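Local coordinates for acetyl xylan esterase (Paenibacillus sp. R4, PDB 6AGQ) that hydrolyses acetyl esters, removing acetyl groups from xylan as a cold-active esterase of a soil bacterium, at the interface of chains A and B and the interface of chains A and C. Residues are numbered along the deposited sequence; one frame, centred on the assembly and turned at random. Chains: chain A/B/C, acetyl xylan esterase.

Contact 1: the interface of chains A and B. Residues chain A 230, 233-234, 238-240; chain B 297-301, 308.
Polar groups of A:Arg234 and A:His240 converge on the B:Asp300–B:Tyr301 loop, at an interface between unlike surfaces of two copies. A:His240 and B:Asp300 meet tip to tip, imidazole and carboxylate planes only 16° apart; NE2 donates to the syn lone pair of OD2 at 2.7 Å, with a weaker reach to OD1. The nearby carboxylate is likely to favour a protonated imidazole. A:Arg234, bent at chi3 (59°), passes B:Asp300 in the opposite direction and ignores its carboxylate. Its NH1 instead donates in the guanidinium plane to a lone pair of the B:Asp300 backbone O, 2.7 Å away. In return, the phenol OH of B:Tyr301 gives a short bond to the A:Arg234 backbone O, 2.5 Å, from above the carbonyl plane.

Stacking reinforces these bonds. The guanidinium lies 27° from the B:Tyr301 ring plane, NH1 over one face as a cation-pi contact, while B:Phe308 CZ sits over the centre of the other face. That phenylalanine in turn presents its own face to A:Pro238, whose CB stands 3.9 Å from the ring centroid. B:His299 CB lies over one face of the A:His240 ring, and A:Phe233 CD1 is 3.6 Å above the opposite face, offset toward the rim.

Water 1 links backbone and side chain across the contact, lying 2.5 Å from A:Pro238 O and contacting B:Leu297 O; B:His299 reaches it through N, at 2.8 Å, and through ND1. The patch thus pins the end of helix 226-236 and the loop after it to the loop following strand 293-298, probably stabilising the hexamer and steadying the loop that leads to the family's catalytic histidine.

Contact 2: the interface of chains A and C. Residues chain A 96, 137, 139-141; chain C 96, 137-141.
Around a two-fold axis, loop 137-141 of chain A packs against its own copy in chain C. The tight part is apolar and occurs twice: the proline of each chain crosses the indole of the other obliquely. A:Pro139 CG presses on C:Trp141 CH2 at 3.6 Å, and the twin, C:Pro139 CG against A:Trp141 CH2, is 3.8 Å. Each tryptophan has CG beside its backbone N and anti to the carbonyl carbon (chi1 -54° in C:Trp141), which puts the benzo end of the indole forward. At its edge, in plane, sits a backbone oxygen: A:Gly137 O lies 3.8 Å from C:Trp141 CZ2. An alanine here in place of C:Trp141 removes the benzo rim that A:Pro139 CG touches and would probably loosen that half of the contact.

Looser and wetter are the flanks and the region near the axis, where polar groups meet through water. The two glycine nitrogens, A:Gly140 N and C:Gly140 N, face each other at 3.8 Å near the axis. Beside them, water 4 links A:Gly140 N, 3.1 Å away, to C:Gly140 O and lies over one face of C:Trp141, toward the rim. On the flanks, water 3 joins A:Gly137 O to C:Ser96 O, and water 2 does the same for A:Ser96 O, 2.8 Å away, and C:Gly137 O. This small, symmetric patch, without direct polar bonds, probably helps to pair subunits within the hexamer by shape fit.

Contact 1: the interface of chains A and B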
ATOM      1  N   LYS A 230      18.110  -2.545 -13.468  1.00 29.16           N
ATOM      2  CA  LYS A 230      18.514  -2.897 -12.122  1.00 30.43           C
ATOM      3  C   LYS A 230      18.311  -4.423 -11.940  1.00 27.61           C
ATOM      4  O   LYS A 230      19.196  -5.129 -11.433  1.00 26.07           O
ATOM      5  CB  LYS A 230      17.721  -2.031 -11.093  1.00 32.60           C
ATOM      6  CG  LYS A 230      17.996  -2.330  -9.626  1.00 38.62           C
ATOM      7  CD  LYS A 230      16.807  -2.028  -8.698  1.00 42.72           C
ATOM      8  CE  LYS A 230      15.792  -3.144  -8.799  1.00 43.54           C
ATOM      9  NZ  LYS A 230      14.549  -2.936  -8.012  1.00 52.60           N
ATOM     10  N   PHE A 233      21.130  -6.512 -13.395  1.00 26.21           N
ATOM     11  CA  PHE A 233      22.217  -6.650 -12.462  1.00 25.66           C
ATOM     12  C   PHE A 233      21.954  -7.685 -11.423  1.00 23.58           C
ATOM     13  O   PHE A 233      22.783  -8.558 -11.242  1.00 20.91           O
ATOM     14  CB  PHE A 233      22.664  -5.324 -11.830  1.00 25.25           C
ATOM     15  CG  PHE A 233      23.390  -4.470 -12.807  1.00 26.00           C
ATOM     16  CD1 PHE A 233      24.647  -4.798 -13.184  1.00 26.45           C
ATOM     17  CD2 PHE A 233      22.761  -3.417 -13.434  1.00 27.08           C
ATOM     18  CE1 PHE A 233      25.338  -4.062 -14.111  1.00 26.31           C
ATOM     19  CE2 PHE A 233      23.440  -2.674 -14.377  1.00 29.49           C
ATOM     20  CZ  PHE A 233      24.726  -3.019 -14.728  1.00 27.26           C
ATOM     21  N   ARG A 234      20.782  -7.625 -10.813  1.00 24.61           N
ATOM     22  CA  ARG A 234      20.390  -8.572  -9.802  1.00 26.19           C
ATOM     23  C   ARG A 234      20.517 -10.016 -10.246  1.00 30.84           C
ATOM     24  O   ARG A 234      20.870 -10.866  -9.425  1.00 31.52           O
ATOM     25  CB  ARG A 234      18.966  -8.330  -9.310  1.00 26.62           C
ATOM     26  CG  ARG A 234      18.785  -7.115  -8.445  1.00 26.45           C
ATOM     27  CD  ARG A 234      17.318  -6.874  -8.138  1.00 28.35           C
ATOM     28  NE  ARG A 234      16.644  -7.996  -7.456  1.00 28.29           N
ATOM     29  CZ  ARG A 234      16.580  -8.158  -6.131  1.00 29.97           C
ATOM     30  NH1 ARG A 234      17.137  -7.278  -5.328  1.00 31.08           N
ATOM     31  NH2 ARG A 234      15.914  -9.179  -5.599  1.00 32.33           N
ATOM     32  N   PRO A 238      25.630  -9.302  -9.925  1.00 32.01           N
ATOM     33  CA  PRO A 238      25.359  -8.598  -8.661  1.00 33.39           C
ATOM     34  C   PRO A 238      26.493  -7.702  -8.104  1.00 33.53           C
ATOM     35  O   PRO A 238      26.213  -6.801  -7.289  1.00 31.74           O
ATOM     36  CB  PRO A 238      25.094  -9.728  -7.680  1.00 34.65           C
ATOM     37  CG  PRO A 238      24.894 -10.941  -8.509  1.00 36.21           C
ATOM     38  CD  PRO A 238      25.783 -10.739  -9.679  1.00 35.38           C
ATOM     39  N   GLU A 239      27.731  -7.953  -8.533  1.00 35.95           N
ATOM     40  CA  GLU A 239      28.869  -7.110  -8.186  1.00 39.59           C
ATOM     41  C   GLU A 239      29.209  -6.099  -9.267  1.00 36.92           C
ATOM     42  O   GLU A 239      30.286  -5.486  -9.213  1.00 35.88           O
ATOM     43  CB  GLU A 239      30.104  -7.967  -7.911  1.00 45.45           C
ATOM     44  CG  GLU A 239      29.997  -8.919  -6.728  1.00 55.49           C
ATOM     45  CD  GLU A 239      31.369  -9.474  -6.325  1.00 59.77           C
ATOM     46  OE1 GLU A 239      32.164  -8.749  -5.660  1.00 72.51           O
ATOM     47  OE2 GLU A 239      31.663 -10.617  -6.709  1.00 55.36           O
ATOM     48  N   HIS A 240      28.323  -5.920 -10.254  1.00 37.64           N
ATOM     49  CA  HIS A 240      28.481  -4.858 -11.259  1.00 35.82           C
ATOM     50  C   HIS A 240      29.853  -4.908 -11.980  1.00 35.26           C
ATOM     51  O   HIS A 240      30.453  -3.890 -12.260  1.00 40.86           O
ATOM     52  CB  HIS A 240      28.262  -3.492 -10.629  1.00 33.56           C
ATOM     53  CG  HIS A 240      26.841  -3.185 -10.317  1.00 37.38           C
ATOM     54  ND1 HIS A 240      26.321  -1.922 -10.460  1.00 40.50           N
ATOM     55  CD2 HIS A 240      25.815  -3.965  -9.885  1.00 39.79           C
ATOM     56  CE1 HIS A 240      25.037  -1.932 -10.128  1.00 41.07           C
ATOM     57  NE2 HIS A 240      24.709  -3.155  -9.762  1.00 34.86           N
TER
ATOM     58  N   LEU B 297      29.884  -5.647  -1.603  1.00 30.82           N
ATOM     59  CA  LEU B 297      28.963  -4.533  -1.723  1.00 34.02           C
ATOM     60  C   LEU B 297      28.009  -4.878  -2.852  1.00 32.48           C
ATOM     61  O   LEU B 297      28.403  -4.881  -4.010  1.00 38.30           O
ATOM     62  CB  LEU B 297      29.767  -3.306  -2.120  1.00 41.21           C
ATOM     63  CG  LEU B 297      29.799  -2.130  -1.178  1.00 52.10           C
ATOM     64  CD1 LEU B 297      31.144  -1.381  -1.310  1.00 60.73           C
ATOM     65  CD2 LEU B 297      28.586  -1.250  -1.505  1.00 50.17           C
ATOM     66  N   TYR B 298      26.771  -5.231  -2.510  1.00 30.98           N
ATOM     67  CA  TYR B 298      25.758  -5.634  -3.473  1.00 28.89           C
ATOM     68  C   TYR B 298      24.788  -4.449  -3.738  1.00 30.03           C
ATOM     69  O   TYR B 298      23.951  -4.099  -2.899  1.00 28.49           O
ATOM     70  CB  TYR B 298      25.098  -6.899  -2.972  1.00 27.75           C
ATOM     71  CG  TYR B 298      26.050  -8.051  -2.806  1.00 28.05           C
ATOM     72  CD1 TYR B 298      26.736  -8.570  -3.886  1.00 28.54           C
ATOM     73  CD2 TYR B 298      26.236  -8.655  -1.553  1.00 29.40           C
ATOM     74  CE1 TYR B 298      27.585  -9.659  -3.728  1.00 30.93           C
ATOM     75  CE2 TYR B 298      27.078  -9.719  -1.382  1.00 28.77           C
ATOM     76  CZ  TYR B 298      27.765 -10.206  -2.466  1.00 30.48           C
ATOM     77  OH  TYR B 298      28.593 -11.262  -2.273  1.00 36.31           O
ATOM     78  N   HIS B 299      24.992  -3.762  -4.872  1.00 34.16           N
ATOM     79  CA  HIS B 299      24.284  -2.510  -5.162  1.00 37.14           C
ATOM     80  C   HIS B 299      22.776  -2.588  -5.244  1.00 37.54           C
ATOM     81  O   HIS B 299      22.145  -1.611  -4.842  1.00 34.78           O
ATOM     82  CB  HIS B 299      24.778  -1.853  -6.430  1.00 42.52           C
ATOM     83  CG  HIS B 299      26.025  -1.055  -6.246  1.00 45.32           C
ATOM     84  ND1 HIS B 299      27.210  -1.619  -5.805  1.00 49.10           N
ATOM     85  CD2 HIS B 299      26.289   0.248  -6.485  1.00 45.57           C
ATOM     86  CE1 HIS B 299      28.149  -0.693  -5.781  1.00 46.32           C
ATOM     87  NE2 HIS B 299      27.617   0.448  -6.188  1.00 51.19           N
ATOM     88  N   ASP B 300      22.212  -3.711  -5.714  1.00 32.67           N
ATOM     89  CA  ASP B 300      20.774  -3.786  -6.102  1.00 35.34           C
ATOM     90  C   ASP B 300      19.885  -4.663  -5.221  1.00 32.26           C
ATOM     91  O   ASP B 300      18.846  -5.169  -5.649  1.00 29.41           O
ATOM     92  CB  ASP B 300      20.681  -4.316  -7.544  1.00 40.66           C
ATOM     93  CG  ASP B 300      21.837  -3.829  -8.412  1.00 43.25           C
ATOM     94  OD1 ASP B 300      21.786  -2.662  -8.808  1.00 41.19           O
ATOM     95  OD2 ASP B 300      22.795  -4.610  -8.644  1.00 52.52           O
ATOM     96  N   TYR B 301      20.335  -4.858  -3.994  1.00 31.26           N
ATOM     97  CA  TYR B 301      19.821  -5.834  -3.080  1.00 28.69           C
ATOM     98  C   TYR B 301      19.599  -5.084  -1.765  1.00 30.81           C
ATOM     99  O   TYR B 301      20.381  -4.158  -1.421  1.00 29.77           O
ATOM    100  CB  TYR B 301      20.841  -6.995  -2.891  1.00 29.18           C
ATOM    101  CG  TYR B 301      20.741  -8.019  -3.985  1.00 27.67           C
ATOM    102  CD1 TYR B 301      19.807  -9.049  -3.893  1.00 27.09           C
ATOM    103  CD2 TYR B 301      21.526  -7.929  -5.139  1.00 27.54           C
ATOM    104  CE1 TYR B 301      19.646  -9.969  -4.904  1.00 27.71           C
ATOM    105  CE2 TYR B 301      21.380  -8.862  -6.153  1.00 27.50           C
ATOM    106  CZ  TYR B 301      20.423  -9.865  -6.024  1.00 28.41           C
ATOM    107  OH  TYR B 301      20.236 -10.785  -6.991  1.00 28.18           O
ATOM    108  N   PHE B 308      24.210 -15.811  -4.447  1.00 35.85           N
ATOM    109  CA  PHE B 308      25.604 -15.612  -4.920  1.00 34.75           C
ATOM    110  C   PHE B 308      26.628 -15.482  -3.789  1.00 35.16           C
ATOM    111  O   PHE B 308      27.803 -15.779  -3.980  1.00 37.86           O
ATOM    112  CB  PHE B 308      25.728 -14.373  -5.824  1.00 37.66           C
ATOM    113  CG  PHE B 308      24.929 -13.209  -5.332  1.00 38.73           C
ATOM    114  CD1 PHE B 308      23.575 -13.104  -5.673  1.00 38.57           C
ATOM    115  CD2 PHE B 308      25.487 -12.259  -4.471  1.00 36.24           C
ATOM    116  CE1 PHE B 308      22.799 -12.075  -5.162  1.00 41.22           C
ATOM    117  CE2 PHE B 308      24.707 -11.223  -3.968  1.00 38.55           C
ATOM    118  CZ  PHE B 308      23.361 -11.134  -4.308  1.00 39.23           C
TER
HETATM  119  O   HOH W   1      27.027  -4.516  -6.691  1.00 39.95           O

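Contact 2: the interface of chains A and C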
ATOM      1  N   SER A  96       5.342  -0.805 -24.062  1.00 23.02           N
ATOM      2  CA  SER A  96       4.341  -1.938 -24.032  1.00 24.39           C
ATOM      3  C   SER A  96       3.120  -1.690 -24.883  1.00 25.12           C
ATOM      4  O   SER A  96       2.312  -2.597 -25.051  1.00 23.84           O
ATOM      5  CB  SER A  96       3.918  -2.349 -22.627  1.00 25.81           C
ATOM      6  OG  SER A  96       2.943  -1.470 -22.078  1.00 25.87           O
ATOM      7  N   GLY A 137      16.552 -12.597 -21.059  1.00 30.25           N
ATOM      8  CA  GLY A 137      16.459 -11.322 -20.340  1.00 29.70           C
ATOM      9  C   GLY A 137      15.470 -11.247 -19.224  1.00 29.32           C
ATOM     10  O   GLY A 137      14.889 -12.221 -18.843  1.00 28.99           O
ATOM     11  N   PRO A 139      11.810  -9.905 -17.989  1.00 28.87           N
ATOM     12  CA  PRO A 139      10.567  -9.681 -18.746  1.00 28.77           C
ATOM     13  C   PRO A 139      10.458  -8.242 -19.240  1.00 27.75           C
ATOM     14  O   PRO A 139      10.740  -7.345 -18.482  1.00 29.82           O
ATOM     15  CB  PRO A 139       9.456  -9.960 -17.723  1.00 29.57           C
ATOM     16  CG  PRO A 139      10.103 -10.832 -16.678  1.00 31.78           C
ATOM     17  CD  PRO A 139      11.537 -10.355 -16.617  1.00 31.10           C
ATOM     18  N   GLY A 140      10.005  -8.049 -20.479  1.00 27.14           N
ATOM     19  CA  GLY A 140      10.139  -6.768 -21.206  1.00 25.96           C
ATOM     20  C   GLY A 140      11.183  -6.811 -22.309  1.00 24.83           C
ATOM     21  O   GLY A 140      11.565  -7.868 -22.772  1.00 30.67           O
ATOM     22  N   TRP A 141      11.675  -5.664 -22.712  1.00 24.44           N
ATOM     23  CA  TRP A 141      12.548  -5.540 -23.884  1.00 24.61           C
ATOM     24  C   TRP A 141      13.838  -4.770 -23.617  1.00 23.35           C
ATOM     25  O   TRP A 141      14.757  -4.904 -24.406  1.00 25.30           O
ATOM     26  CB  TRP A 141      11.747  -4.884 -25.059  1.00 27.08           C
ATOM     27  CG  TRP A 141      10.496  -5.644 -25.353  1.00 24.56           C
ATOM     28  CD1 TRP A 141      10.416  -6.783 -26.060  1.00 26.05           C
ATOM     29  CD2 TRP A 141       9.189  -5.397 -24.844  1.00 22.97           C
ATOM     30  NE1 TRP A 141       9.134  -7.230 -26.091  1.00 26.98           N
ATOM     31  CE2 TRP A 141       8.364  -6.409 -25.323  1.00 24.88           C
ATOM     32  CE3 TRP A 141       8.636  -4.412 -24.049  1.00 24.29           C
ATOM     33  CZ2 TRP A 141       7.013  -6.468 -25.033  1.00 25.51           C
ATOM     34  CZ3 TRP A 141       7.308  -4.473 -23.747  1.00 22.56           C
ATOM     35  CH2 TRP A 141       6.499  -5.491 -24.238  1.00 21.82           C
TER
ATOM     36  N   SER C  96      10.797 -16.495 -14.855  1.00 25.66           N
ATOM     37  CA  SER C  96      11.823 -15.416 -15.029  1.00 26.37           C
ATOM     38  C   SER C  96      13.181 -15.781 -14.521  1.00 26.26           C
ATOM     39  O   SER C  96      14.107 -14.978 -14.662  1.00 25.62           O
ATOM     40  CB  SER C  96      11.416 -14.042 -14.464  1.00 28.92           C
ATOM     41  OG  SER C  96      11.681 -13.930 -13.090  1.00 29.90           O
ATOM     42  N   GLY C 137       3.558  -9.062 -27.874  1.00 30.66           N
ATOM     43  CA  GLY C 137       2.826  -9.479 -26.693  1.00 31.33           C
ATOM     44  C   GLY C 137       3.010  -8.561 -25.507  1.00 29.98           C
ATOM     45  O   GLY C 137       3.595  -7.462 -25.593  1.00 31.20           O
ATOM     46  N   ILE C 138       2.524  -9.087 -24.400  1.00 28.11           N
ATOM     47  CA  ILE C 138       2.628  -8.514 -23.075  1.00 29.78           C
ATOM     48  C   ILE C 138       4.022  -8.752 -22.516  1.00 30.38           C
ATOM     49  O   ILE C 138       4.584  -9.776 -22.779  1.00 31.27           O
ATOM     50  CB  ILE C 138       1.534  -9.133 -22.155  1.00 26.90           C
ATOM     51  CG1 ILE C 138       0.141  -8.928 -22.754  1.00 28.56           C
ATOM     52  CG2 ILE C 138       1.579  -8.546 -20.744  1.00 28.33           C
ATOM     53  CD1 ILE C 138      -0.192  -7.496 -23.210  1.00 27.35           C
ATOM     54  N   PRO C 139       4.587  -7.809 -21.710  1.00 32.95           N
ATOM     55  CA  PRO C 139       5.928  -8.125 -21.169  1.00 32.14           C
ATOM     56  C   PRO C 139       5.951  -9.476 -20.478  1.00 27.66           C
ATOM     57  O   PRO C 139       5.028  -9.788 -19.748  1.00 28.07           O
ATOM     58  CB  PRO C 139       6.162  -6.981 -20.129  1.00 31.40           C
ATOM     59  CG  PRO C 139       5.352  -5.847 -20.677  1.00 31.95           C
ATOM     60  CD  PRO C 139       4.084  -6.543 -21.136  1.00 33.68           C
ATOM     61  N   GLY C 140       6.979 -10.267 -20.705  1.00 27.22           N
ATOM     62  CA  GLY C 140       6.974 -11.671 -20.291  1.00 28.96           C
ATOM     63  C   GLY C 140       6.865 -12.681 -21.461  1.00 24.76           C
ATOM     64  O   GLY C 140       7.227 -12.400 -22.571  1.00 27.52           O
ATOM     65  N   TRP C 141       6.424 -13.869 -21.172  1.00 22.72           N
ATOM     66  CA  TRP C 141       6.473 -14.994 -22.174  1.00 23.67           C
ATOM     67  C   TRP C 141       5.146 -15.704 -22.359  1.00 22.60           C
ATOM     68  O   TRP C 141       4.929 -16.355 -23.406  1.00 25.52           O
ATOM     69  CB  TRP C 141       7.645 -16.045 -21.865  1.00 21.22           C
ATOM     70  CG  TRP C 141       8.976 -15.355 -21.744  1.00 20.39           C
ATOM     71  CD1 TRP C 141       9.813 -14.964 -22.740  1.00 21.73           C
ATOM     72  CD2 TRP C 141       9.546 -14.860 -20.525  1.00 22.10           C
ATOM     73  NE1 TRP C 141      10.882 -14.232 -22.222  1.00 20.73           N
ATOM     74  CE2 TRP C 141      10.738 -14.178 -20.854  1.00 21.24           C
ATOM     75  CE3 TRP C 141       9.175 -14.961 -19.184  1.00 22.01           C
ATOM     76  CZ2 TRP C 141      11.547 -13.591 -19.884  1.00 21.49           C
ATOM     77  CZ3 TRP C 141       9.964 -14.383 -18.236  1.00 23.10           C
ATOM     78  CH2 TRP C 141      11.160 -13.688 -18.587  1.00 21.40           C
TER
HETATM   79  O   HOH W   2       2.664  -5.252 -24.165  1.00 32.52           O
HETATM   80  O   HOH W   3      14.044 -12.659 -16.277  1.00 33.16           O
HETATM   81  O   HOH W   4       9.702 -10.815 -21.874  1.00 33.87           O

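Chain A takes part in both contacts with different surfaces, and the centres of the C-alpha atoms of contact 1 and contact 2 are about 22 Å apart. They share no residue: contact 1 uses helix 226-236 and the loop after it, contact 2 the 96 and 137-141 loops. The chemistry also differs, contact 1 being unsymmetric and rich in ionisable groups and hydrogen bonds, contact 2 two-fold, apolar and water-edged. Chain A holds B and C at once; since contact 1 joins unlike surfaces, each subunit could offer either side of it as well as contact 2, which fits the six-copy assembly and the family's typical hexamers.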